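Local coordinates for twitching motility protein PilT (Aquifex aeolicus, PDB 2EYU) that probably uses ATP, as a P-loop NTPase motor, to retract type IV pili and so drive twitching motility, represented here by its C-terminal domain, at residues L11-K16 against G164-R169; R141-F146 against E152-V157; G177-Y182 against Q229-L234; Q221-L226 against M238-D243. The protein carries 1 engineered substitution. All coordinates share one frame; numbering follows the deposited sequence.

Interaction 1: L11-K16 against G164-R169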
loop_
_atom_site.group_PDB
_atom_site.type_symbol
_atom_site.label_atom_id
_atom_site.label_comp_id
_atom_site.label_asym_id
_atom_site.label_seq_id
_atom_site.Cartn_x
_atom_site.Cartn_y
_atom_site.Cartn_z
ATOM N N LEU A 11 12.284 6.569 5.952
ATOM C CA LEU A 11 10.844 6.694 5.729
ATOM C C LEU A 11 10.060 6.821 7.018
ATOM O O LEU A 11 9.012 7.464 7.112
ATOM C CB LEU A 11 10.364 5.486 4.916
ATOM C CG LEU A 11 9.652 5.760 3.592
ATOM C CD1 LEU A 11 10.371 6.806 2.756
ATOM C CD2 LEU A 11 9.503 4.474 2.789
ATOM N N GLY A 12 10.517 6.205 8.117
ATOM C CA GLY A 12 9.698 6.323 9.324
ATOM C C GLY A 12 8.685 5.183 9.373
ATOM O O GLY A 12 7.764 5.196 10.182
ATOM N N LEU A 13 8.880 4.214 8.488
ATOM C CA LEU A 13 8.089 3.000 8.424
ATOM C C LEU A 13 8.919 1.858 9.004
ATOM O O LEU A 13 10.147 1.880 8.901
ATOM C CB LEU A 13 7.678 2.684 6.984
ATOM C CG LEU A 13 6.714 3.693 6.347
ATOM C CD1 LEU A 13 6.868 3.678 4.837
ATOM C CD2 LEU A 13 5.282 3.397 6.780
ATOM N N PRO A 14 8.297 0.873 9.618
ATOM C CA PRO A 14 9.067 -0.210 10.243
ATOM C C PRO A 14 9.424 -1.316 9.250
ATOM O O PRO A 14 8.748 -1.528 8.245
ATOM C CB PRO A 14 8.119 -0.716 11.322
ATOM C CG PRO A 14 6.877 0.101 11.220
ATOM C CD PRO A 14 6.855 0.684 9.830
ATOM N N ASP A 15 10.518 -1.983 9.585
ATOM C CA ASP A 15 11.199 -3.044 8.888
ATOM C C ASP A 15 10.264 -4.053 8.240
ATOM O O ASP A 15 10.501 -4.464 7.099
ATOM C CB ASP A 15 12.124 -3.819 9.842
ATOM C CG ASP A 15 13.076 -2.967 10.650
ATOM O OD1 ASP A 15 13.577 -3.457 11.691
ATOM O OD2 ASP A 15 13.341 -1.808 10.265
ATOM N N LYS A 16 9.208 -4.506 8.900
ATOM C CA LYS A 16 8.421 -5.566 8.276
ATOM C C LYS A 16 7.793 -5.151 6.945
ATOM O O LYS A 16 7.408 -6.033 6.172
ATOM C CB LYS A 16 7.321 -6.055 9.234
ATOM C CG LYS A 16 5.963 -6.150 8.566
ATOM C CD LYS A 16 4.972 -6.908 9.447
ATOM C CE LYS A 16 4.708 -8.309 8.908
ATOM N NZ LYS A 16 5.980 -9.076 8.706
ATOM N N GLY A 164 -0.046 -6.855 1.655
ATOM C CA GLY A 164 0.126 -5.800 2.686
ATOM C C GLY A 164 -0.572 -4.547 2.193
ATOM O O GLY A 164 -0.620 -4.270 0.991
ATOM N N ILE A 165 -1.094 -3.742 3.113
ATOM C CA ILE A 165 -1.511 -2.428 2.598
ATOM C C ILE A 165 -1.048 -1.383 3.626
ATOM O O ILE A 165 -1.255 -1.626 4.806
ATOM C CB ILE A 165 -3.000 -2.276 2.284
ATOM C CG1 ILE A 165 -3.703 -1.293 3.220
ATOM C CG2 ILE A 165 -3.732 -3.609 2.221
ATOM C CD1 ILE A 165 -3.919 0.065 2.602
ATOM N N ILE A 166 -0.426 -0.328 3.106
ATOM C CA ILE A 166 0.063 0.791 3.888
ATOM C C ILE A 166 -0.777 2.034 3.595
ATOM O O ILE A 166 -0.814 2.393 2.412
ATOM C CB ILE A 166 1.513 1.141 3.491
ATOM C CG1 ILE A 166 2.444 -0.064 3.319
ATOM C CG2 ILE A 166 2.100 2.147 4.478
ATOM C CD1 ILE A 166 3.896 0.352 3.236
ATOM N N SER A 167 -1.390 2.625 4.602
ATOM C CA SER A 167 -2.140 3.872 4.486
ATOM C C SER A 167 -1.269 5.007 5.021
ATOM O O SER A 167 -0.943 4.974 6.199
ATOM C CB SER A 167 -3.431 3.790 5.284
ATOM O OG SER A 167 -4.571 3.623 4.469
ATOM N N GLN A 168 -0.850 6.003 4.243
ATOM C CA GLN A 168 0.103 6.980 4.767
ATOM C C GLN A 168 -0.474 8.389 4.843
ATOM O O GLN A 168 -1.328 8.747 4.053
ATOM C CB GLN A 168 1.357 7.081 3.896
ATOM C CG GLN A 168 2.408 5.991 4.042
ATOM C CD GLN A 168 3.273 5.922 2.779
ATOM O OE1 GLN A 168 3.710 6.987 2.332
ATOM N NE2 GLN A 168 3.440 4.742 2.223
ATOM N N ARG A 169 0.062 9.155 5.785
ATOM C CA ARG A 169 -0.132 10.594 5.826
ATOM C C ARG A 169 1.170 11.230 6.325
ATOM O O ARG A 169 1.856 10.651 7.172
ATOM C CB ARG A 169 -1.302 10.992 6.710
ATOM C CG ARG A 169 -1.876 12.365 6.384
ATOM C CD ARG A 169 -3.085 12.662 7.260
ATOM N NE ARG A 169 -4.325 12.232 6.613
ATOM C CZ ARG A 169 -5.435 12.957 6.557
ATOM N NH1 ARG A 169 -5.479 14.162 7.111
ATOM N NH2 ARG A 169 -6.504 12.472 5.944
#
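Leu13 reaches from a loop to one face of a strand and lays its branched end across two residues there. Its CD2 lies 4.1 Å from CG2 of Ile166, the two side chains crossing obliquely, while CD1 comes alongside the end of the Gln168 side chain. No hydrogen bond joins the two segments, and the 98 Å² they bury is modest; the meeting is van der Waals packing, with Leu13 on Ile166 as its apolar part. The torsions explain which branch touches. In Ile166 the CG2 methyl stands opposite the backbone N and CG1 lies beside it (chi1 -44°), which leaves CG2 forward to receive Leu13; Leu13 in turn holds CG opposite its carbonyl carbon (chi1 -66°) and extends toward the strand. The CA atoms of Leu13 and Ile166 are 9.5 Å apart, a distance bridged by the side chains.

Strand 162-171 belongs to the central mixed sheet of a P-loop NTPase fold, with the parallel strand 26-31 as one neighbour and the antiparallel strand 179-185 as the other. Backbone hydrogen bonds from Ile166 to Leu29 and Thr31 bind its backbone to strand 26-31 and so set where the side chain starts. Thr41, on the helix that begins at the probable Walker A motif, touches both Leu13 and Ile166, whereas Leu180 and Tyr182 flank Leu13 from strand 179-185. The side chain of Gln168 packs on Leu180 as well, and it also touches residues of that probable Walker A motif.

Interaction 2: R141-F146 against E152-V157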
loop_
_atom_site.group_PDB
_atom_site.type_symbol
_atom_site.label_atom_id
_atom_site.label_comp_id
_atom_site.label_asym_id
_atom_site.label_seq_id
_atom_site.Cartn_x
_atom_site.Cartn_y
_atom_site.Cartn_z
ATOM N N ARG A 141 -13.002 -0.203 -1.459
ATOM C CA ARG A 141 -12.890 0.378 -2.792
ATOM C C ARG A 141 -12.552 -0.692 -3.815
ATOM O O ARG A 141 -13.098 -0.758 -4.919
ATOM C CB ARG A 141 -11.817 1.468 -2.818
ATOM C CG ARG A 141 -11.405 1.911 -4.211
ATOM C CD ARG A 141 -11.999 3.235 -4.627
ATOM N NE ARG A 141 -11.842 4.316 -3.680
ATOM C CZ ARG A 141 -11.155 5.443 -3.798
ATOM N NH1 ARG A 141 -10.468 5.727 -4.892
ATOM N NH2 ARG A 141 -11.144 6.316 -2.794
ATOM N N ILE A 142 -11.616 -1.563 -3.431
ATOM C CA ILE A 142 -11.201 -2.613 -4.355
ATOM C C ILE A 142 -12.401 -3.499 -4.670
ATOM O O ILE A 142 -12.699 -3.737 -5.835
ATOM C CB ILE A 142 -10.041 -3.457 -3.818
ATOM C CG1 ILE A 142 -8.691 -2.731 -3.838
ATOM C CG2 ILE A 142 -9.951 -4.771 -4.593
ATOM C CD1 ILE A 142 -8.418 -2.146 -5.217
ATOM N N VAL A 143 -13.105 -3.974 -3.643
ATOM C CA VAL A 143 -14.198 -4.900 -3.916
ATOM C C VAL A 143 -15.399 -4.237 -4.576
ATOM O O VAL A 143 -15.972 -4.760 -5.534
ATOM C CB VAL A 143 -14.651 -5.556 -2.592
ATOM C CG1 VAL A 143 -15.962 -6.303 -2.804
ATOM C CG2 VAL A 143 -13.541 -6.452 -2.079
ATOM N N ASP A 144 -15.798 -3.087 -4.044
ATOM C CA ASP A 144 -17.040 -2.412 -4.394
ATOM C C ASP A 144 -17.039 -1.906 -5.821
ATOM O O ASP A 144 -18.027 -1.601 -6.476
ATOM C CB ASP A 144 -17.275 -1.214 -3.455
ATOM C CG ASP A 144 -18.173 -1.549 -2.282
ATOM O OD1 ASP A 144 -17.667 -2.164 -1.320
ATOM O OD2 ASP A 144 -19.365 -1.181 -2.337
ATOM N N ILE A 145 -15.826 -1.778 -6.377
ATOM C CA ILE A 145 -15.864 -1.262 -7.756
ATOM C C ILE A 145 -16.443 -2.335 -8.665
ATOM O O ILE A 145 -16.914 -2.004 -9.744
ATOM C CB ILE A 145 -14.472 -0.804 -8.179
ATOM C CG1 ILE A 145 -13.412 -1.901 -8.164
ATOM C CG2 ILE A 145 -14.042 0.370 -7.301
ATOM C CD1 ILE A 145 -12.143 -1.511 -7.439
ATOM N N PHE A 146 -16.432 -3.590 -8.223
ATOM C CA PHE A 146 -16.971 -4.708 -8.988
ATOM C C PHE A 146 -18.479 -4.875 -8.934
ATOM O O PHE A 146 -19.132 -4.414 -8.004
ATOM C CB PHE A 146 -16.320 -6.002 -8.451
ATOM C CG PHE A 146 -14.911 -6.152 -9.004
ATOM C CD1 PHE A 146 -13.840 -5.571 -8.353
ATOM C CD2 PHE A 146 -14.669 -6.862 -10.163
ATOM C CE1 PHE A 146 -12.563 -5.699 -8.846
ATOM C CE2 PHE A 146 -13.389 -6.994 -10.659
ATOM C CZ PHE A 146 -12.334 -6.410 -10.004
ATOM N N GLU A 152 -18.190 -11.230 -3.853
ATOM C CA GLU A 152 -17.718 -12.378 -3.055
ATOM C C GLU A 152 -16.423 -12.956 -3.621
ATOM O O GLU A 152 -15.456 -13.235 -2.900
ATOM C CB GLU A 152 -18.789 -13.467 -3.005
ATOM C CG GLU A 152 -18.236 -14.794 -2.498
ATOM C CD GLU A 152 -18.706 -15.111 -1.095
ATOM O OE1 GLU A 152 -18.075 -14.620 -0.138
ATOM O OE2 GLU A 152 -19.700 -15.851 -0.954
ATOM N N GLN A 153 -16.395 -13.080 -4.941
ATOM C CA GLN A 153 -15.238 -13.520 -5.709
ATOM C C GLN A 153 -13.987 -12.701 -5.399
ATOM O O GLN A 153 -13.015 -13.221 -4.855
ATOM C CB GLN A 153 -15.535 -13.470 -7.208
ATOM C CG GLN A 153 -14.741 -14.536 -7.960
ATOM C CD GLN A 153 -14.972 -14.525 -9.455
ATOM O OE1 GLN A 153 -16.092 -14.666 -9.937
ATOM N NE2 GLN A 153 -13.880 -14.334 -10.188
ATOM N N VAL A 154 -13.997 -11.426 -5.740
ATOM C CA VAL A 154 -12.941 -10.478 -5.411
ATOM C C VAL A 154 -12.578 -10.469 -3.958
ATOM O O VAL A 154 -11.392 -10.398 -3.606
ATOM C CB VAL A 154 -13.432 -9.030 -5.717
ATOM C CG1 VAL A 154 -12.275 -8.061 -5.542
ATOM C CG2 VAL A 154 -14.043 -8.966 -7.093
ATOM N N ARG A 155 -13.585 -10.536 -3.063
ATOM C CA ARG A 155 -13.185 -10.496 -1.650
ATOM C C ARG A 155 -12.274 -11.667 -1.289
ATOM O O ARG A 155 -11.248 -11.509 -0.624
ATOM C CB ARG A 155 -14.402 -10.469 -0.737
ATOM C CG ARG A 155 -14.122 -10.087 0.706
ATOM C CD ARG A 155 -15.365 -10.215 1.571
ATOM N NE ARG A 155 -16.563 -10.530 0.808
ATOM C CZ ARG A 155 -17.461 -9.745 0.247
ATOM N NH1 ARG A 155 -17.375 -8.423 0.306
ATOM N NH2 ARG A 155 -18.489 -10.280 -0.409
ATOM N N ILE A 156 -12.612 -12.870 -1.728
ATOM C CA ILE A 156 -11.826 -14.053 -1.327
ATOM C C ILE A 156 -10.533 -14.168 -2.120
ATOM O O ILE A 156 -9.560 -14.713 -1.601
ATOM C CB ILE A 156 -12.702 -15.317 -1.445
ATOM C CG1 ILE A 156 -13.785 -15.397 -0.368
ATOM C CG2 ILE A 156 -11.826 -16.574 -1.465
ATOM C CD1 ILE A 156 -15.158 -15.807 -0.829
ATOM N N VAL A 157 -10.429 -13.680 -3.344
ATOM C CA VAL A 157 -9.123 -13.575 -4.016
ATOM C C VAL A 157 -8.182 -12.717 -3.191
ATOM O O VAL A 157 -7.028 -13.060 -2.942
ATOM C CB VAL A 157 -9.268 -12.955 -5.419
ATOM C CG1 VAL A 157 -7.925 -12.620 -6.044
ATOM C CG2 VAL A 157 -10.043 -13.879 -6.359
#
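Val154 of helix 151-161 points its two methyls at Val143, Ile142 and Phe146, packing together two consecutive helices joined by a short loop, 135-144 and 151-161. From the CB of Val154 the side chain divides. CG1, opposite the backbone N (chi1 -173°), touches both residues of the first helix, 4.0 Å from Val143 CG2 and 4.1 Å from Ile142 CG2. The other branch, CG2, sits over one face of the Phe146 ring in a CH-pi contact, 3.6 Å from the centroid and 17° off the ring normal, displaced toward the rim where CG is the nearest ring atom. That ring is seated just past the helix, with the carbonyl oxygens of Ile142 and Val143 in plane at its edge, and also touches Leu110 and Val113 of helix 110-121. Replacing Phe146 by an alanine would probably leave the CG2 methyl of Val154 without the flat surface it rests on and open a gap toward helix 110-121. The next residue, Arg155, bends at chi3 (-6°) and brings its guanidinium obliquely to the other methyl of Val143, NH1 lying 4.0 Å from CG1.

Interaction 3: G177-Y182 against Q229-L234; sequences GRVLAY and QGLITL
Val179 and Ile232 meet at about a right angle, one methyl against another: CG1 of Val179 lies 3.7 Å from CG2 of Ile232. The valine owes this to its chi1 of 65°, which sets CG1 in the crowded position between backbone N and carbonyl carbon. Its second methyl, CG2, stands opposite the N and faces a different residue, coming 4.2 Å from CD1 of Leu231. A single valine thus divides its two branches between consecutive residues of the loop. Leu231 leads its CB toward the strand, whereas the CB of Ile232 points neither at the strand nor away from it. No hydrogen bond joins the segments, and the nearest CA atoms, those of Val179 and Leu231, are 7.6 Å apart, so side chains alone fill the interval. Around them, Leu171 of strand 162-171 touches both Val179 and Ile232, and Leu226 of helix 219-228 does the same from the helix. The helix ends just before the loop: Gly230, with positive phi, is the C-prime residue of a Schellman motif, its N bonding to Tyr227 O and Leu231 N to Leu226 O. What results is a helix C-terminus closed by a Schellman motif, with the apolar residues that follow it packed on a strand of the sheet.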
loop_
_atom_site.group_PDB
_atom_site.type_symbol
_atom_site.label_atom_id
_atom_site.label_comp_id
_atom_site.label_asym_id
_atom_site.label_seq_id
_atom_site.Cartn_x
_atom_site.Cartn_y
_atom_site.Cartn_z
ATOM N N GLY A 177 11.682 16.778 10.066
ATOM C CA GLY A 177 10.936 17.674 9.197
ATOM C C GLY A 177 9.441 17.425 9.311
ATOM O O GLY A 177 8.808 17.824 10.288
ATOM N N ARG A 178 8.878 16.757 8.314
ATOM C CA ARG A 178 7.530 16.223 8.384
ATOM C C ARG A 178 7.625 14.829 8.993
ATOM O O ARG A 178 8.686 14.204 9.028
ATOM C CB ARG A 178 6.843 16.081 7.038
ATOM C CG ARG A 178 6.405 17.365 6.345
ATOM C CD ARG A 178 6.725 17.216 4.855
ATOM N NE ARG A 178 8.168 17.309 4.634
ATOM C CZ ARG A 178 9.055 16.326 4.604
ATOM N NH1 ARG A 178 8.685 15.063 4.783
ATOM N NH2 ARG A 178 10.340 16.594 4.392
ATOM N N VAL A 179 6.496 14.304 9.467
ATOM C CA VAL A 179 6.607 12.909 9.898
ATOM C C VAL A 179 5.548 12.074 9.179
ATOM O O VAL A 179 4.443 12.568 8.955
ATOM C CB VAL A 179 6.433 12.732 11.406
ATOM C CG1 VAL A 179 5.016 13.126 11.798
ATOM C CG2 VAL A 179 6.744 11.291 11.786
ATOM N N LEU A 180 5.935 10.839 8.854
ATOM C CA LEU A 180 4.994 9.901 8.257
ATOM C C LEU A 180 4.141 9.237 9.323
ATOM O O LEU A 180 4.716 8.601 10.221
ATOM C CB LEU A 180 5.710 8.791 7.465
ATOM C CG LEU A 180 5.062 8.484 6.114
ATOM C CD1 LEU A 180 5.858 9.123 4.979
ATOM C CD2 LEU A 180 4.930 6.982 5.922
ATOM N N ALA A 181 2.841 9.387 9.170
ATOM C CA ALA A 181 1.792 8.714 9.922
ATOM C C ALA A 181 1.196 7.657 8.980
ATOM O O ALA A 181 0.902 7.987 7.827
ATOM C CB ALA A 181 0.759 9.697 10.435
ATOM N N TYR A 182 1.091 6.430 9.470
ATOM C CA TYR A 182 0.684 5.298 8.654
ATOM C C TYR A 182 -0.220 4.348 9.433
ATOM O O TYR A 182 -0.106 4.285 10.658
ATOM C CB TYR A 182 1.896 4.483 8.174
ATOM C CG TYR A 182 2.777 3.976 9.300
ATOM C CD1 TYR A 182 2.613 2.743 9.903
ATOM C CD2 TYR A 182 3.828 4.756 9.777
ATOM C CE1 TYR A 182 3.448 2.332 10.922
ATOM C CE2 TYR A 182 4.669 4.365 10.793
ATOM C CZ TYR A 182 4.472 3.132 11.368
ATOM O OH TYR A 182 5.291 2.704 12.387
ATOM N N GLN A 229 5.435 11.038 21.618
ATOM C CA GLN A 229 6.879 11.241 21.533
ATOM C C GLN A 229 7.193 12.704 21.230
ATOM O O GLN A 229 8.339 13.070 20.978
ATOM C CB GLN A 229 7.488 10.322 20.479
ATOM C CG GLN A 229 7.057 8.866 20.601
ATOM C CD GLN A 229 7.385 8.090 19.336
ATOM O OE1 GLN A 229 7.683 6.897 19.384
ATOM N NE2 GLN A 229 7.332 8.778 18.200
ATOM N N GLY A 230 6.154 13.534 21.270
ATOM C CA GLY A 230 6.278 14.966 21.032
ATOM C C GLY A 230 6.708 15.213 19.602
ATOM O O GLY A 230 7.407 16.167 19.251
ATOM N N LEU A 231 6.277 14.294 18.730
ATOM C CA LEU A 231 6.696 14.392 17.339
ATOM C C LEU A 231 5.706 15.194 16.498
ATOM O O LEU A 231 6.115 15.774 15.484
ATOM C CB LEU A 231 6.904 12.993 16.744
ATOM C CG LEU A 231 8.345 12.482 16.753
ATOM C CD1 LEU A 231 8.831 12.154 15.349
ATOM C CD2 LEU A 231 9.268 13.505 17.402
ATOM N N ILE A 232 4.446 15.236 16.889
ATOM C CA ILE A 232 3.432 16.102 16.288
ATOM C C ILE A 232 2.650 16.789 17.400
ATOM O O ILE A 232 2.769 16.414 18.567
ATOM C CB ILE A 232 2.440 15.341 15.383
ATOM C CG1 ILE A 232 2.139 13.915 15.828
ATOM C CG2 ILE A 232 2.919 15.338 13.931
ATOM C CD1 ILE A 232 0.979 13.758 16.780
ATOM N N THR A 233 1.820 17.766 17.066
ATOM C CA THR A 233 1.037 18.336 18.170
ATOM C C THR A 233 -0.288 17.583 18.281
ATOM O O THR A 233 -0.632 16.854 17.342
ATOM C CB THR A 233 0.853 19.842 17.982
ATOM O OG1 THR A 233 2.171 20.417 17.881
ATOM C CG2 THR A 233 0.203 20.509 19.182
ATOM N N LEU A 234 -0.964 17.758 19.412
ATOM C CA LEU A 234 -2.306 17.232 19.618
ATOM C C LEU A 234 -3.210 17.637 18.464
ATOM O O LEU A 234 -3.879 16.759 17.917
ATOM C CB LEU A 234 -2.927 17.721 20.929
ATOM C CG LEU A 234 -4.263 17.119 21.363
ATOM C CD1 LEU A 234 -4.248 15.594 21.298
ATOM C CD2 LEU A 234 -4.626 17.546 22.776
#

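Interaction 4: Q221-L226 against M238-D243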
loop_
_atom_site.group_PDB
_atom_site.type_symbol
_atom_site.label_atom_id
_atom_site.label_comp_id
_atom_site.label_asym_id
_atom_site.label_seq_id
_atom_site.Cartn_x
_atom_site.Cartn_y
_atom_site.Cartn_z
ATOM N N GLN A 221 -3.349 4.652 16.168
ATOM C CA GLN A 221 -2.269 4.294 17.090
ATOM C C GLN A 221 -0.970 5.025 16.760
ATOM O O GLN A 221 -0.249 5.547 17.624
ATOM C CB GLN A 221 -2.035 2.789 17.058
ATOM C CG GLN A 221 -3.234 1.884 17.329
ATOM C CD GLN A 221 -2.717 0.447 17.389
ATOM O OE1 GLN A 221 -3.000 -0.383 16.526
ATOM N NE2 GLN A 221 -1.921 0.206 18.426
ATOM N N THR A 222 -0.657 5.046 15.469
ATOM C CA THR A 222 0.559 5.674 14.969
ATOM C C THR A 222 0.582 7.171 15.278
ATOM O O THR A 222 1.623 7.734 15.615
ATOM C CB THR A 222 0.726 5.473 13.455
ATOM O OG1 THR A 222 0.822 4.082 13.111
ATOM C CG2 THR A 222 2.037 6.122 13.024
ATOM N N LEU A 223 -0.561 7.837 15.163
ATOM C CA LEU A 223 -0.710 9.211 15.610
ATOM C C LEU A 223 -0.504 9.365 17.108
ATOM O O LEU A 223 0.150 10.260 17.652
ATOM C CB LEU A 223 -2.121 9.711 15.251
ATOM C CG LEU A 223 -2.411 9.782 13.757
ATOM C CD1 LEU A 223 -3.905 9.935 13.498
ATOM C CD2 LEU A 223 -1.609 10.920 13.149
ATOM N N TYR A 224 -1.116 8.425 17.829
ATOM C CA TYR A 224 -0.941 8.405 19.278
ATOM C C TYR A 224 0.532 8.328 19.635
ATOM O O TYR A 224 1.023 9.168 20.408
ATOM C CB TYR A 224 -1.744 7.258 19.871
ATOM C CG TYR A 224 -1.719 7.102 21.374
ATOM C CD1 TYR A 224 -1.692 8.195 22.222
ATOM C CD2 TYR A 224 -1.730 5.838 21.943
ATOM C CE1 TYR A 224 -1.672 8.026 23.594
ATOM C CE2 TYR A 224 -1.712 5.657 23.313
ATOM C CZ TYR A 224 -1.682 6.760 24.136
ATOM O OH TYR A 224 -1.661 6.595 25.501
ATOM N N LYS A 225 1.279 7.363 19.104
ATOM C CA LYS A 225 2.694 7.272 19.490
ATOM C C LYS A 225 3.515 8.445 18.986
ATOM O O LYS A 225 4.415 8.918 19.688
ATOM C CB LYS A 225 3.310 5.955 19.027
ATOM C CG LYS A 225 2.634 5.264 17.860
ATOM C CD LYS A 225 3.565 4.207 17.273
ATOM C CE LYS A 225 4.718 4.862 16.535
ATOM N NZ LYS A 225 6.045 4.537 17.127
ATOM N N LEU A 226 3.251 8.961 17.791
ATOM C CA LEU A 226 3.963 10.159 17.350
ATOM C C LEU A 226 3.723 11.337 18.291
ATOM O O LEU A 226 4.652 12.089 18.594
ATOM C CB LEU A 226 3.534 10.569 15.939
ATOM C CG LEU A 226 3.878 9.522 14.869
ATOM C CD1 LEU A 226 3.603 10.025 13.462
ATOM C CD2 LEU A 226 5.332 9.064 15.006
HETATM N N MSE A 238 -5.332 14.915 15.927
HETATM C CA MSE A 238 -6.779 14.989 15.776
HETATM C C MSE A 238 -7.201 15.356 14.358
HETATM O O MSE A 238 -8.172 14.819 13.797
HETATM C CB MSE A 238 -7.334 16.024 16.766
HETATM C CG MSE A 238 -7.163 15.649 18.231
HETATM SE SE MSE A 238 -8.071 13.987 18.641
HETATM C CE MSE A 238 -9.701 14.603 17.819
ATOM N N GLU A 239 -6.471 16.278 13.735
ATOM C CA GLU A 239 -6.803 16.712 12.380
ATOM C C GLU A 239 -6.690 15.615 11.325
ATOM O O GLU A 239 -7.382 15.651 10.305
ATOM C CB GLU A 239 -5.883 17.874 11.985
ATOM C CG GLU A 239 -6.406 19.265 12.301
ATOM C CD GLU A 239 -5.787 20.353 11.442
ATOM O OE1 GLU A 239 -6.483 21.346 11.149
ATOM O OE2 GLU A 239 -4.599 20.242 11.064
ATOM N N ALA A 240 -5.821 14.639 11.527
ATOM C CA ALA A 240 -5.445 13.632 10.547
ATOM C C ALA A 240 -6.046 12.262 10.831
ATOM O O ALA A 240 -6.070 11.365 9.989
ATOM C CB ALA A 240 -3.920 13.549 10.531
ATOM N N SER A 241 -6.540 12.054 12.036
ATOM C CA SER A 241 -7.195 10.814 12.437
ATOM C C SER A 241 -8.431 10.495 11.614
ATOM O O SER A 241 -9.329 11.316 11.429
ATOM C CB SER A 241 -7.582 10.908 13.920
ATOM O OG SER A 241 -8.522 9.921 14.284
ATOM N N PRO A 242 -8.525 9.261 11.110
ATOM C CA PRO A 242 -9.726 8.825 10.388
ATOM C C PRO A 242 -10.843 8.456 11.360
ATOM O O PRO A 242 -11.890 7.946 10.982
ATOM C CB PRO A 242 -9.257 7.575 9.650
ATOM C CG PRO A 242 -8.124 7.047 10.463
ATOM C CD PRO A 242 -7.511 8.204 11.203
ATOM N N ASP A 243 -10.614 8.712 12.643
ATOM C CA ASP A 243 -11.662 8.607 13.645
ATOM C C ASP A 243 -11.201 9.274 14.937
ATOM O O ASP A 243 -10.658 8.668 15.839
ATOM C CB ASP A 243 -12.097 7.174 13.944
ATOM C CG ASP A 243 -13.576 7.175 14.314
ATOM O OD1 ASP A 243 -14.348 7.833 13.581
ATOM O OD2 ASP A 243 -13.930 6.534 15.319
#
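Leu223 meets Ala240 and Ser241, the latter opening an ST turn, in a helical layer beside strands 162-171 and 179-185, where the sheet turns antiparallel. The tight part is a single methyl: CD1 of Leu223 presses on the backbone of Ser241, 3.6 Å from its CA and 3.7 Å from its N, with the CB of the serine close behind. The leucine holds CG opposite its carbonyl carbon (chi1 -64°), and its fork then spans Ala240 and Ser241, CD1 over the serine and CD2 facing the alanine. On the inner side, Ala240 also touches Arg169 and Leu171 of strand 162-171, and Leu247 of helix 244-251 packs on Leu223.

Away from this point the contact thins quickly. The two segments bury 106 Å² in all, and exposed Pro242 comes no nearer with its side chain than 4.6 Å. Met238, a selenomethionine, points its CB away from segment 221-226, and Glu239 is exposed. The polar end of Ser241 is used elsewhere: OG is hydrogen-bonded to Asn220 ND2 and takes the N-H of Asp243 in the ST turn, although its modelled place is somewhat uncertain. Of the two methyls of Leu223, CD2 is the looser branch, 4.4 Å from Ala240 CB.

In this domain, layers of helix and loop pack on or beside one central sheet. Interactions 1, 3 and 4 form a cluster in which each touches the other two: interaction 1 lies about 14 Å, centre to centre, from both others, which are about 9 Å apart. Strands 162-171 and 179-185, adjacent in the sheet, join interactions 1 and 3, while helix 219-228 carries interaction 4 and leads into the loop of interaction 3, so these two cross along the sequence. The cluster thus appears to tie the C-terminal helices to the antiparallel part of the NTPase sheet. Interaction 2 stands apart, its centre about 34 Å from that of interaction 3, but its second helix, 151-161, runs straight into strand 162-171.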